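Local structure of protoporphyrinogen oxidase (Exiguobacterium sibiricum, 3LOV) at residues T120-E125 and V163-E168; E152-R157 and G177-M182; V192-K197 and M205-P210. The protein probably oxidises coproporphyrinogen III to coproporphyrin III with FAD and molecular oxygen, a step of heme b biosynthesis. All blocks are in the same frame, centred on the assembly; numbering follows the deposited sequence.

Interaction 1: residues T120-E125 and V163-E168; sequences TLLTEE and VEKLIE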
ATOM      1  N   THR A 120      27.792  -3.019  -8.795  1.00 33.35           N
ATOM      2  CA  THR A 120      27.807  -3.954  -9.903  1.00 34.00           C
ATOM      3  C   THR A 120      26.480  -3.950 -10.676  1.00 33.63           C
ATOM      4  O   THR A 120      26.301  -4.694 -11.617  1.00 35.51           O
ATOM      5  CB  THR A 120      28.125  -5.414  -9.379  1.00 34.79           C
ATOM      6  OG1 THR A 120      27.267  -5.741  -8.268  1.00 37.47           O
ATOM      7  CG2 THR A 120      29.575  -5.533  -8.922  1.00 33.62           C
ATOM      8  N   LEU A 121      25.556  -3.081 -10.302  1.00 33.15           N
ATOM      9  CA  LEU A 121      24.201  -3.148 -10.817  1.00 31.17           C
ATOM     10  C   LEU A 121      24.148  -2.524 -12.199  1.00 31.31           C
ATOM     11  O   LEU A 121      23.332  -2.902 -13.042  1.00 32.69           O
ATOM     12  CB  LEU A 121      23.269  -2.438  -9.825  1.00 30.67           C
ATOM     13  CG  LEU A 121      21.754  -2.574  -9.780  1.00 31.03           C
ATOM     14  CD1 LEU A 121      21.254  -3.986  -9.962  1.00 20.74           C
ATOM     15  CD2 LEU A 121      21.330  -2.019  -8.427  1.00 32.30           C
ATOM     16  N   LEU A 122      25.028  -1.556 -12.430  1.00 31.18           N
ATOM     17  CA  LEU A 122      25.145  -0.912 -13.734  1.00 31.58           C
ATOM     18  C   LEU A 122      26.528  -1.264 -14.316  1.00 29.91           C
ATOM     19  O   LEU A 122      27.463  -1.568 -13.589  1.00 29.08           O
ATOM     20  CB  LEU A 122      24.982   0.607 -13.576  1.00 32.69           C
ATOM     21  CG  LEU A 122      23.541   1.127 -13.654  1.00 36.59           C
ATOM     22  CD1 LEU A 122      22.684   0.481 -12.563  1.00 31.52           C
ATOM     23  CD2 LEU A 122      23.475   2.676 -13.583  1.00 31.66           C
ATOM     24  N   THR A 123      26.648  -1.233 -15.627  1.00 29.54           N
ATOM     25  CA  THR A 123      27.956  -1.368 -16.260  1.00 31.58           C
ATOM     26  C   THR A 123      28.778  -0.082 -16.037  1.00 35.10           C
ATOM     27  O   THR A 123      28.235   0.968 -15.644  1.00 33.96           O
ATOM     28  CB  THR A 123      27.816  -1.544 -17.755  1.00 30.34           C
ATOM     29  OG1 THR A 123      27.316  -0.309 -18.299  1.00 28.48           O
ATOM     30  CG2 THR A 123      26.848  -2.764 -18.096  1.00 25.46           C
ATOM     31  N   GLU A 124      30.073  -0.160 -16.323  1.00 34.26           N
ATOM     32  CA  GLU A 124      30.994   0.971 -16.154  0.50 35.51           C
ATOM     33  C   GLU A 124      30.513   2.146 -16.976  1.00 34.47           C
ATOM     34  O   GLU A 124      30.500   3.288 -16.524  1.00 33.87           O
ATOM     35  CB  GLU A 124      32.415   0.604 -16.626  0.50 37.05           C
ATOM     36  CG  GLU A 124      33.424   1.743 -16.469  0.50 37.03           C
ATOM     37  CD  GLU A 124      33.436   2.312 -15.057  0.50 37.82           C
ATOM     38  OE1 GLU A 124      33.580   1.518 -14.110  0.50 41.96           O
ATOM     39  OE2 GLU A 124      33.294   3.547 -14.890  0.50 37.02           O
ATOM     40  N   GLU A 125      30.129   1.850 -18.212  1.00 29.41           N
ATOM     41  CA  GLU A 125      29.653   2.868 -19.100  1.00 29.42           C
ATOM     42  C   GLU A 125      28.389   3.544 -18.576  1.00 27.59           C
ATOM     43  O   GLU A 125      28.270   4.767 -18.640  1.00 29.48           O
ATOM     44  CB  GLU A 125      29.384   2.270 -20.471  1.00 31.20           C
ATOM     45  CG  GLU A 125      28.642   3.189 -21.402  1.00 40.49           C
ATOM     46  CD  GLU A 125      28.708   2.761 -22.861  1.00 53.10           C
ATOM     47  OE1 GLU A 125      29.491   1.840 -23.199  1.00 59.69           O
ATOM     48  OE2 GLU A 125      27.977   3.370 -23.674  1.00 58.00           O
ATOM     49  N   VAL A 163      17.077   4.444 -13.979  1.00 22.52           N
ATOM     50  CA  VAL A 163      15.640   4.370 -13.718  1.00 23.14           C
ATOM     51  C   VAL A 163      15.142   2.923 -13.764  1.00 24.80           C
ATOM     52  O   VAL A 163      14.455   2.447 -12.834  1.00 21.95           O
ATOM     53  CB  VAL A 163      14.852   5.233 -14.726  1.00 23.46           C
ATOM     54  CG1 VAL A 163      13.382   4.856 -14.712  1.00 21.17           C
ATOM     55  CG2 VAL A 163      15.035   6.684 -14.398  1.00 12.96           C
ATOM     56  N   GLU A 164      15.541   2.202 -14.818  1.00 24.21           N
ATOM     57  CA  GLU A 164      15.104   0.802 -15.003  1.00 23.32           C
ATOM     58  C   GLU A 164      15.684  -0.201 -14.059  1.00 20.18           C
ATOM     59  O   GLU A 164      14.959  -1.027 -13.524  1.00 21.33           O
ATOM     60  CB  GLU A 164      15.400   0.340 -16.442  1.00 22.86           C
ATOM     61  CG  GLU A 164      14.607   1.113 -17.387  1.00 15.49           C
ATOM     62  CD  GLU A 164      14.984   0.938 -18.826  1.00 26.20           C
ATOM     63  OE1 GLU A 164      15.762   0.021 -19.168  1.00 27.77           O
ATOM     64  OE2 GLU A 164      14.470   1.734 -19.606  1.00 19.23           O
ATOM     65  N   LYS A 165      16.998  -0.132 -13.848  1.00 23.18           N
ATOM     66  CA  LYS A 165      17.716  -1.125 -13.064  1.00 23.89           C
ATOM     67  C   LYS A 165      17.655  -0.877 -11.569  1.00 22.36           C
ATOM     68  O   LYS A 165      17.830  -1.822 -10.769  1.00 22.23           O
ATOM     69  CB  LYS A 165      19.198  -1.217 -13.498  1.00 24.39           C
ATOM     70  CG  LYS A 165      19.376  -1.711 -14.934  1.00 25.09           C
ATOM     71  CD  LYS A 165      20.857  -1.759 -15.350  1.00 26.29           C
ATOM     72  CE  LYS A 165      21.020  -2.458 -16.695  1.00 32.50           C
ATOM     73  NZ  LYS A 165      22.450  -2.817 -16.992  1.00 44.21           N
ATOM     74  N   LEU A 166      17.474   0.374 -11.155  1.00 20.43           N
ATOM     75  CA  LEU A 166      17.480   0.656  -9.695  1.00 16.03           C
ATOM     76  C   LEU A 166      16.229   1.369  -9.157  1.00 19.14           C
ATOM     77  O   LEU A 166      15.597   0.876  -8.218  1.00 20.75           O
ATOM     78  CB  LEU A 166      18.748   1.407  -9.309  1.00 17.43           C
ATOM     79  CG  LEU A 166      18.816   1.759  -7.822  1.00 24.27           C
ATOM     80  CD1 LEU A 166      18.709   0.510  -6.945  1.00 21.59           C
ATOM     81  CD2 LEU A 166      20.068   2.595  -7.543  1.00 24.69           C
ATOM     82  N   ILE A 167      15.856   2.505  -9.748  1.00 21.88           N
ATOM     83  CA  ILE A 167      14.848   3.376  -9.141  1.00 21.44           C
ATOM     84  C   ILE A 167      13.464   2.736  -9.171  1.00 22.72           C
ATOM     85  O   ILE A 167      12.777   2.665  -8.166  1.00 21.92           O
ATOM     86  CB  ILE A 167      14.742   4.719  -9.835  1.00 21.16           C
ATOM     87  CG1 ILE A 167      16.113   5.406  -9.961  1.00 29.56           C
ATOM     88  CG2 ILE A 167      13.803   5.649  -9.052  1.00 19.38           C
ATOM     89  CD1 ILE A 167      16.750   5.727  -8.687  1.00 23.69           C
ATOM     90  N   GLU A 168      13.056   2.254 -10.329  1.00 21.18           N
ATOM     91  CA  GLU A 168      11.758   1.609 -10.432  1.00 20.62           C
ATOM     92  C   GLU A 168      11.565   0.478  -9.452  1.00 18.45           C
ATOM     93  O   GLU A 168      10.586   0.489  -8.714  1.00 18.68           O
ATOM     94  CB  GLU A 168      11.437   1.160 -11.876  1.00 20.77           C
ATOM     95  CG  GLU A 168      10.104   0.445 -11.984  1.00 22.19           C
ATOM     96  CD  GLU A 168       9.653   0.328 -13.444  1.00 26.43           C
ATOM     97  OE1 GLU A 168      10.404  -0.263 -14.241  1.00 21.42           O
ATOM     98  OE2 GLU A 168       8.595   0.861 -13.785  1.00 26.71           O
TER

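Interaction 2: residues E152-R157 and G177-M182; sequences EYLRPR and GNIDQM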
ATOM      1  N   GLU A 152       9.104  10.215 -16.706  1.00 22.15           N
ATOM      2  CA  GLU A 152       9.345  11.337 -17.578  1.00 24.36           C
ATOM      3  C   GLU A 152      10.211  12.397 -16.871  1.00 24.49           C
ATOM      4  O   GLU A 152      11.045  13.006 -17.502  1.00 25.26           O
ATOM      5  CB  GLU A 152       8.019  11.936 -18.001  1.00 23.18           C
ATOM      6  CG  GLU A 152       8.059  12.919 -19.118  1.00 33.02           C
ATOM      7  CD  GLU A 152       6.639  13.293 -19.608  1.00 32.07           C
ATOM      8  OE1 GLU A 152       5.780  12.401 -19.691  1.00 39.93           O
ATOM      9  OE2 GLU A 152       6.401  14.475 -19.919  1.00 42.13           O
ATOM     10  N   TYR A 153      10.012  12.605 -15.569  1.00 20.79           N
ATOM     11  CA  TYR A 153      10.818  13.551 -14.831  1.00 19.79           C
ATOM     12  C   TYR A 153      12.215  13.036 -14.665  1.00 21.04           C
ATOM     13  O   TYR A 153      13.172  13.768 -14.873  1.00 24.22           O
ATOM     14  CB  TYR A 153      10.212  13.795 -13.450  1.00 20.07           C
ATOM     15  CG  TYR A 153      11.079  14.565 -12.502  1.00 19.88           C
ATOM     16  CD1 TYR A 153      11.384  15.873 -12.728  1.00 16.81           C
ATOM     17  CD2 TYR A 153      11.544  13.983 -11.336  1.00 24.56           C
ATOM     18  CE1 TYR A 153      12.163  16.611 -11.824  1.00 17.71           C
ATOM     19  CE2 TYR A 153      12.302  14.684 -10.453  1.00 24.88           C
ATOM     20  CZ  TYR A 153      12.617  16.001 -10.701  1.00 26.46           C
ATOM     21  OH  TYR A 153      13.385  16.680  -9.794  1.00 27.33           O
ATOM     22  N   LEU A 154      12.344  11.791 -14.234  1.00 20.19           N
ATOM     23  CA  LEU A 154      13.634  11.220 -13.908  1.00 19.01           C
ATOM     24  C   LEU A 154      14.536  10.815 -15.099  1.00 21.57           C
ATOM     25  O   LEU A 154      15.758  10.977 -15.023  1.00 19.58           O
ATOM     26  CB  LEU A 154      13.464  10.018 -12.946  1.00 22.49           C
ATOM     27  CG  LEU A 154      13.000  10.259 -11.503  1.00 24.17           C
ATOM     28  CD1 LEU A 154      12.902   8.937 -10.779  1.00 23.90           C
ATOM     29  CD2 LEU A 154      13.951  11.204 -10.743  1.00 22.30           C
ATOM     30  N   ARG A 155      13.967  10.271 -16.187  1.00 20.62           N
ATOM     31  CA  ARG A 155      14.783   9.703 -17.243  1.00 18.64           C
ATOM     32  C   ARG A 155      15.721  10.734 -17.911  1.00 18.25           C
ATOM     33  O   ARG A 155      16.890  10.451 -18.147  1.00 19.63           O
ATOM     34  CB  ARG A 155      13.935   8.961 -18.305  1.00 19.47           C
ATOM     35  CG  ARG A 155      13.455   7.579 -17.830  1.00 17.99           C
ATOM     36  CD  ARG A 155      12.408   7.015 -18.738  1.00 25.40           C
ATOM     37  NE  ARG A 155      11.871   5.755 -18.246  1.00 21.57           N
ATOM     38  CZ  ARG A 155      12.407   4.556 -18.439  1.00 24.61           C
ATOM     39  NH1 ARG A 155      13.533   4.390 -19.125  1.00 27.91           N
ATOM     40  NH2 ARG A 155      11.822   3.512 -17.895  1.00 27.23           N
ATOM     41  N   PRO A 156      15.215  11.924 -18.226  1.00 21.14           N
ATOM     42  CA  PRO A 156      16.152  12.900 -18.808  1.00 23.73           C
ATOM     43  C   PRO A 156      17.282  13.371 -17.863  1.00 24.95           C
ATOM     44  O   PRO A 156      18.316  13.845 -18.336  1.00 25.95           O
ATOM     45  CB  PRO A 156      15.251  14.092 -19.206  1.00 23.37           C
ATOM     46  CG  PRO A 156      13.811  13.605 -19.032  1.00 23.75           C
ATOM     47  CD  PRO A 156      13.815  12.399 -18.175  1.00 21.86           C
ATOM     48  N   ARG A 157      17.073  13.261 -16.551  1.00 24.54           N
ATOM     49  CA  ARG A 157      18.033  13.718 -15.563  1.00 22.29           C
ATOM     50  C   ARG A 157      19.028  12.648 -15.176  1.00 24.49           C
ATOM     51  O   ARG A 157      20.156  12.969 -14.816  1.00 26.71           O
ATOM     52  CB  ARG A 157      17.311  14.225 -14.305  1.00 19.56           C
ATOM     53  CG  ARG A 157      16.462  15.486 -14.572  1.00 19.97           C
ATOM     54  CD  ARG A 157      15.521  15.889 -13.408  1.00 19.75           C
ATOM     55  NE  ARG A 157      15.001  17.224 -13.661  1.00 20.46           N
ATOM     56  CZ  ARG A 157      14.086  17.518 -14.599  1.00 25.52           C
ATOM     57  NH1 ARG A 157      13.512  16.573 -15.342  1.00 20.27           N
ATOM     58  NH2 ARG A 157      13.750  18.769 -14.819  1.00 28.18           N
ATOM     59  N   GLY A 177       4.359  -0.941  -9.087  1.00 31.22           N
ATOM     60  CA  GLY A 177       3.831   0.013 -10.043  1.00 29.17           C
ATOM     61  C   GLY A 177       4.827   0.426 -11.097  1.00 31.24           C
ATOM     62  O   GLY A 177       6.028   0.115 -11.030  1.00 31.03           O
ATOM     63  N   ASN A 178       4.316   1.113 -12.096  1.00 26.86           N
ATOM     64  CA  ASN A 178       5.097   1.491 -13.215  1.00 29.11           C
ATOM     65  C   ASN A 178       5.637   2.895 -12.976  1.00 28.49           C
ATOM     66  O   ASN A 178       4.877   3.851 -12.939  1.00 28.07           O
ATOM     67  CB  ASN A 178       4.239   1.425 -14.504  1.00 26.15           C
ATOM     68  CG  ASN A 178       3.909  -0.013 -14.923  1.00 29.27           C
ATOM     69  OD1 ASN A 178       4.807  -0.828 -15.077  1.00 28.85           O
ATOM     70  ND2 ASN A 178       2.633  -0.310 -15.131  1.00 25.91           N
ATOM     71  N   ILE A 179       6.950   3.026 -12.834  1.00 27.01           N
ATOM     72  CA  ILE A 179       7.527   4.341 -12.659  1.00 27.06           C
ATOM     73  C   ILE A 179       7.058   5.349 -13.736  1.00 26.93           C
ATOM     74  O   ILE A 179       6.887   6.541 -13.437  1.00 25.14           O
ATOM     75  CB  ILE A 179       9.081   4.285 -12.572  1.00 27.42           C
ATOM     76  CG1 ILE A 179       9.623   5.555 -11.912  1.00 28.28           C
ATOM     77  CG2 ILE A 179       9.716   4.121 -13.947  1.00 26.89           C
ATOM     78  CD1 ILE A 179      11.028   5.392 -11.320  1.00 25.64           C
ATOM     79  N   ASP A 180       6.816   4.889 -14.975  1.00 25.14           N
ATOM     80  CA  ASP A 180       6.477   5.817 -16.071  1.00 25.08           C
ATOM     81  C   ASP A 180       5.015   6.304 -16.078  1.00 23.99           C
ATOM     82  O   ASP A 180       4.627   7.091 -16.952  1.00 24.30           O
ATOM     83  CB  ASP A 180       6.832   5.211 -17.450  1.00 24.10           C
ATOM     84  CG  ASP A 180       8.341   5.131 -17.675  1.00 32.05           C
ATOM     85  OD1 ASP A 180       9.007   6.180 -17.574  1.00 34.06           O
ATOM     86  OD2 ASP A 180       8.869   4.016 -17.920  1.00 32.66           O
ATOM     87  N   GLN A 181       4.197   5.835 -15.147  1.00 22.09           N
ATOM     88  CA  GLN A 181       2.793   6.330 -15.052  1.00 26.93           C
ATOM     89  C   GLN A 181       2.460   7.088 -13.737  1.00 26.52           C
ATOM     90  O   GLN A 181       1.609   8.010 -13.733  1.00 29.41           O
ATOM     91  CB  GLN A 181       1.806   5.155 -15.226  1.00 30.18           C
ATOM     92  CG  GLN A 181       2.045   4.298 -16.489  1.00 30.31           C
ATOM     93  CD  GLN A 181       0.960   3.279 -16.695  1.00 41.74           C
ATOM     94  OE1 GLN A 181      -0.138   3.370 -16.108  1.00 54.13           O
ATOM     95  NE2 GLN A 181       1.238   2.304 -17.544  1.00 47.11           N
HETATM   96  N   MSE A 182       3.161   6.722 -12.660  1.00 25.78           N
HETATM   97  CA  MSE A 182       3.007   7.337 -11.321  1.00 26.25           C
HETATM   98  C   MSE A 182       3.247   8.838 -11.419  1.00 22.49           C
HETATM   99  O   MSE A 182       4.067   9.266 -12.189  1.00 22.75           O
HETATM  100  CB  MSE A 182       4.082   6.854 -10.373  1.00 24.16           C
HETATM  101  CG  MSE A 182       3.994   5.507  -9.716  1.00 36.79           C
HETATM  102 SE   MSE A 182       5.818   5.305  -8.911  0.75 44.93          SE
HETATM  103  CE  MSE A 182       5.661   3.402  -9.141  1.00 25.54           C
TER

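Interaction 3: residues V192-K197 and M205-P210; sequences VANEQK and MRLMRP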
ATOM      1  N   VAL A 192      11.582  17.577  -6.602  1.00 28.50           N
ATOM      2  CA  VAL A 192      11.441  18.770  -7.439  1.00 26.54           C
ATOM      3  C   VAL A 192      11.748  20.044  -6.612  1.00 26.20           C
ATOM      4  O   VAL A 192      12.402  20.973  -7.109  1.00 25.37           O
ATOM      5  CB  VAL A 192      10.021  18.845  -8.069  1.00 26.10           C
ATOM      6  CG1 VAL A 192       9.831  20.143  -8.906  1.00 20.85           C
ATOM      7  CG2 VAL A 192       9.751  17.586  -8.918  1.00 30.14           C
ATOM      8  N   ALA A 193      11.236  20.072  -5.381  1.00 25.51           N
ATOM      9  CA  ALA A 193      11.463  21.181  -4.432  1.00 28.76           C
ATOM     10  C   ALA A 193      12.977  21.367  -4.221  1.00 25.34           C
ATOM     11  O   ALA A 193      13.513  22.426  -4.402  1.00 24.26           O
ATOM     12  CB  ALA A 193      10.732  20.876  -3.063  1.00 27.27           C
ATOM     13  N   ASN A 194      13.660  20.278  -3.925  1.00 24.25           N
ATOM     14  CA  ASN A 194      15.090  20.329  -3.702  1.00 23.03           C
ATOM     15  C   ASN A 194      15.904  20.666  -4.930  1.00 23.20           C
ATOM     16  O   ASN A 194      16.869  21.425  -4.821  1.00 24.45           O
ATOM     17  CB  ASN A 194      15.556  19.054  -3.020  1.00 23.89           C
ATOM     18  CG  ASN A 194      15.016  18.944  -1.593  1.00 27.44           C
ATOM     19  OD1 ASN A 194      14.625  17.885  -1.153  1.00 41.80           O
ATOM     20  ND2 ASN A 194      15.008  20.039  -0.885  1.00 27.19           N
ATOM     21  N   GLU A 195      15.490  20.169  -6.097  1.00 20.68           N
ATOM     22  CA  GLU A 195      16.123  20.535  -7.351  1.00 21.21           C
ATOM     23  C   GLU A 195      16.018  22.043  -7.591  1.00 24.91           C
ATOM     24  O   GLU A 195      16.946  22.690  -8.101  1.00 26.09           O
ATOM     25  CB  GLU A 195      15.436  19.810  -8.532  1.00 18.55           C
ATOM     26  CG  GLU A 195      16.151  19.991  -9.861  1.00 22.03           C
ATOM     27  CD  GLU A 195      15.546  19.213 -11.060  1.00 30.02           C
ATOM     28  OE1 GLU A 195      14.564  18.473 -10.895  1.00 37.02           O
ATOM     29  OE2 GLU A 195      16.067  19.368 -12.190  1.00 24.63           O
ATOM     30  N   GLN A 196      14.847  22.593  -7.304  1.00 25.47           N
ATOM     31  CA  GLN A 196      14.616  23.995  -7.545  1.00 26.93           C
ATOM     32  C   GLN A 196      15.489  24.859  -6.603  1.00 26.82           C
ATOM     33  O   GLN A 196      16.036  25.870  -7.015  1.00 30.91           O
ATOM     34  CB  GLN A 196      13.136  24.277  -7.354  1.00 29.58           C
ATOM     35  CG  GLN A 196      12.728  25.710  -7.631  1.00 34.78           C
ATOM     36  CD  GLN A 196      11.247  25.819  -7.978  1.00 48.88           C
ATOM     37  OE1 GLN A 196      10.594  24.830  -8.328  1.00 49.53           O
ATOM     38  NE2 GLN A 196      10.711  27.025  -7.877  1.00 52.95           N
ATOM     39  N   LYS A 197      15.629  24.415  -5.366  1.00 26.73           N
ATOM     40  CA  LYS A 197      16.442  25.094  -4.341  1.00 30.44           C
ATOM     41  C   LYS A 197      17.944  25.011  -4.667  1.00 31.57           C
ATOM     42  O   LYS A 197      18.658  26.030  -4.664  1.00 32.70           O
ATOM     43  CB  LYS A 197      16.173  24.416  -2.998  1.00 31.52           C
ATOM     44  CG  LYS A 197      16.441  25.223  -1.756  1.00 44.07           C
ATOM     45  CD  LYS A 197      15.478  24.794  -0.635  1.00 50.28           C
ATOM     46  CE  LYS A 197      15.822  25.468   0.706  1.00 55.47           C
ATOM     47  NZ  LYS A 197      16.886  24.713   1.449  1.00 53.63           N
HETATM   48  N   MSE A 205      19.245  16.295  -4.092  1.00 28.48           N
HETATM   49  CA  MSE A 205      19.306  15.064  -3.278  1.00 28.87           C
HETATM   50  C   MSE A 205      20.383  15.143  -2.208  1.00 27.84           C
HETATM   51  O   MSE A 205      20.276  14.493  -1.165  1.00 26.40           O
HETATM   52  CB  MSE A 205      19.548  13.822  -4.135  1.00 27.17           C
HETATM   53  CG  MSE A 205      18.525  13.596  -5.222  1.00 29.45           C
HETATM   54 SE   MSE A 205      16.697  13.663  -4.542  0.75 33.96          SE
HETATM   55  CE  MSE A 205      16.776  12.151  -3.341  1.00 31.77           C
ATOM     56  N   ARG A 206      21.434  15.909  -2.472  1.00 28.94           N
ATOM     57  CA  ARG A 206      22.480  16.099  -1.480  1.00 29.48           C
ATOM     58  C   ARG A 206      22.018  16.917  -0.273  1.00 32.44           C
ATOM     59  O   ARG A 206      22.483  16.651   0.824  1.00 33.88           O
ATOM     60  CB  ARG A 206      23.752  16.678  -2.107  1.00 30.23           C
ATOM     61  CG  ARG A 206      24.559  15.607  -2.858  1.00 27.40           C
ATOM     62  CD  ARG A 206      25.380  16.186  -3.967  1.00 33.57           C
ATOM     63  NE  ARG A 206      26.554  16.969  -3.554  1.00 33.81           N
ATOM     64  CZ  ARG A 206      27.735  16.438  -3.218  1.00 39.20           C
ATOM     65  NH1 ARG A 206      27.901  15.114  -3.152  1.00 33.28           N
ATOM     66  NH2 ARG A 206      28.762  17.233  -2.925  1.00 31.81           N
ATOM     67  N   LEU A 207      21.112  17.885  -0.458  1.00 36.08           N
ATOM     68  CA  LEU A 207      20.462  18.560   0.684  1.00 36.78           C
ATOM     69  C   LEU A 207      19.739  17.557   1.598  1.00 41.22           C
ATOM     70  O   LEU A 207      19.645  17.783   2.791  1.00 41.17           O
ATOM     71  CB  LEU A 207      19.416  19.576   0.207  1.00 36.85           C
ATOM     72  CG  LEU A 207      19.852  20.829  -0.539  1.00 31.61           C
ATOM     73  CD1 LEU A 207      18.646  21.675  -0.701  1.00 22.47           C
ATOM     74  CD2 LEU A 207      20.978  21.571   0.213  1.00 35.07           C
HETATM   75  N   MSE A 208      19.223  16.466   1.015  1.00 45.36           N
HETATM   76  CA  MSE A 208      18.445  15.428   1.736  1.00 47.72           C
HETATM   77  C   MSE A 208      19.277  14.310   2.375  1.00 50.56           C
HETATM   78  O   MSE A 208      18.695  13.351   2.883  1.00 51.54           O
HETATM   79  CB  MSE A 208      17.433  14.752   0.773  1.00 45.60           C
HETATM   80  CG  MSE A 208      16.352  15.669   0.184  1.00 51.81           C
HETATM   81 SE   MSE A 208      15.126  14.774  -1.117  0.75 52.44          SE
HETATM   82  CE  MSE A 208      14.536  13.287   0.105  1.00 38.97           C
ATOM     83  N   ARG A 209      20.611  14.379   2.333  1.00 53.97           N
ATOM     84  CA  ARG A 209      21.427  13.263   2.862  1.00 57.28           C
ATOM     85  C   ARG A 209      21.298  13.151   4.366  1.00 61.16           C
ATOM     86  O   ARG A 209      21.203  14.180   5.043  1.00 62.35           O
ATOM     87  CB  ARG A 209      22.917  13.415   2.572  1.00 57.50           C
ATOM     88  CG  ARG A 209      23.374  12.835   1.235  1.00 59.03           C
ATOM     89  CD  ARG A 209      24.747  13.385   0.894  1.00 61.89           C
ATOM     90  NE  ARG A 209      24.733  14.840   1.076  1.00 54.99           N
ATOM     91  CZ  ARG A 209      25.805  15.625   1.069  1.00 58.05           C
ATOM     92  NH1 ARG A 209      27.021  15.130   0.848  1.00 48.99           N
ATOM     93  NH2 ARG A 209      25.649  16.932   1.252  1.00 59.62           N
ATOM     94  N   PRO A 210      21.336  11.905   4.892  1.00 64.24           N
ATOM     95  CA  PRO A 210      21.276  11.637   6.354  1.00 64.96           C
ATOM     96  C   PRO A 210      22.486  12.125   7.167  1.00 65.16           C
ATOM     97  O   PRO A 210      23.376  12.790   6.633  1.00 65.89           O
ATOM     98  CB  PRO A 210      21.160  10.102   6.432  1.00 64.99           C
ATOM     99  CG  PRO A 210      20.666   9.660   5.061  1.00 65.41           C
ATOM    100  CD  PRO A 210      21.192  10.667   4.086  1.00 64.33           C
TER

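Interaction 1: residues T120-E125 and V163-E168
The CA atoms of L121 and K165 lie 7.2 Å apart, where the turn leading into helix 124-135 passes the side of helix 160-172; the latter is widened here into a pi-type turn, E168 N bonding to V163 O at 2.9 Å. K165 points at the turn. Its chain runs extended beyond CG, bringing CD to 3.6 Å from L121 O and the side of the chain to L122 CD1, which rests 4.0 Å from K165 CB. The ammonium group passes on to a salt bridge with E126, so within this contact the lysine acts through its methylenes. Deeper in, L121 and L166 meet by single methyls, L121 CD2 to L166 CD1 at 3.9 Å, the two side chains crossing at about a right angle. L121 sends CG away from its own backbone N (chi1 -163°), which carries the isobutyl group over to the helix. T123 N-caps helix 124-135, and its backbone N bonds to E126, the residue that also holds K165. Both L121 and L166 also pack on I92 and P102, while L122 lies against K127 and V130: a buried apolar layer joining two helices to strand 90-94, next to the outermost strand of the mixed sheet.

Interaction 2: residues E152-R157 and G177-M182
The side-on arginine-carboxylate pair R155-D180 fastens the irregular segment 177-182, which follows helix 160-172, to helix 150-158. R155 presents NE and NH2, one to each carboxylate oxygen: NE to D180 OD1 at 3.0 Å with an N-H...O angle of 151°, and NH2 to D180 OD2, also 3.0 Å but more bent at 132°. Both oxygens accept on their syn lone pairs, yet neither lies exactly in the guanidinium plane, and the two flat groups are turned 30° against each other, so the fork is twisted rather than coplanar. The arginine sets CG anti to its carbonyl carbon and is extended from CG to NE, and the extended chain carries NE and NH2 to D180. Beside the ion pair, L154 CD1 meets I179 CD1 at 4.0 Å, methyl to methyl, the chains crossing at about a right angle, and both also touch I167 of helix 160-172. The loop backbone is tied as well, I179 to G151 and M182 to L150. R155 NH1 turns to D160 and E164, the former its strongest polar partner. One guanidinium is therefore shared among three carboxylates on a partly buried surface; the positive charge probably offsets the mutual repulsion of the acids, and the fixed rotation of its plane likely limits how far D180 and the loop can swing.

Interaction 3: residues V192-K197 and M205-P210
N194 and M208 both set CG opposite their carbonyl carbons (chi1 -68° and -63°), and with M208 extended at chi2 (177°) this brings CG and SE of the selenomethionine up against the amide oxygen of N194. N194 OD1 stands 3.1 Å from M208 CG and 3.2 Å from M208 SE, the two side chains crossing at about a right angle; this is tight packing, with no hydrogen bond assigned. The other branch of the amide, N194 ND2, lies 4.0 Å from CD1 of L207. K197 approaches the same methyl, its NZ being 4.1 Å from L207 CD1, so L207 is met by the nitrogens of two residues about one helical turn apart. With the amide of N194 replaced by the methyl of an alanine, M208 CG and SE would probably lose their close neighbour and L207 CD1 be covered less closely. R209 folds back on R206 O through NE and NH2: R209 NE, at 2.9 Å from R206 O, bonds in the carbonyl plane on a lone pair, whereas NH2 comes from above that plane. The contact is a surface one, between helix 189-198 and segment 205-210; helices 189-198 and 201-207 are consecutive and joined by a short link. Around it, M205 packs on F191, M208 on Q190, and both selenomethionines reach V106 of strand 105-106.

In the fold
Interactions 1, 2 and 3 form a run of contacts between helices and the turns beside them, on one side of the protein's centre and away from the annotated FAD-binding residues. Interactions 1 and 2 interleave along the sequence, in the order 120-125, 152-157, 163-168, 177-182, while interaction 3 follows both. Interactions 1 and 2 have centres about 15 Å apart and touch: E164 bridges to R155 and E168 probably accepts from I179 N. Interactions 2 and 3, with centres about 18 Å apart, meet in the R157-E195 salt bridge. Interactions 1 and 3 do not touch, their nearest atoms being about 8 Å apart. Helices 150-158 and 160-172 thus link the outer contacts into one helical cluster.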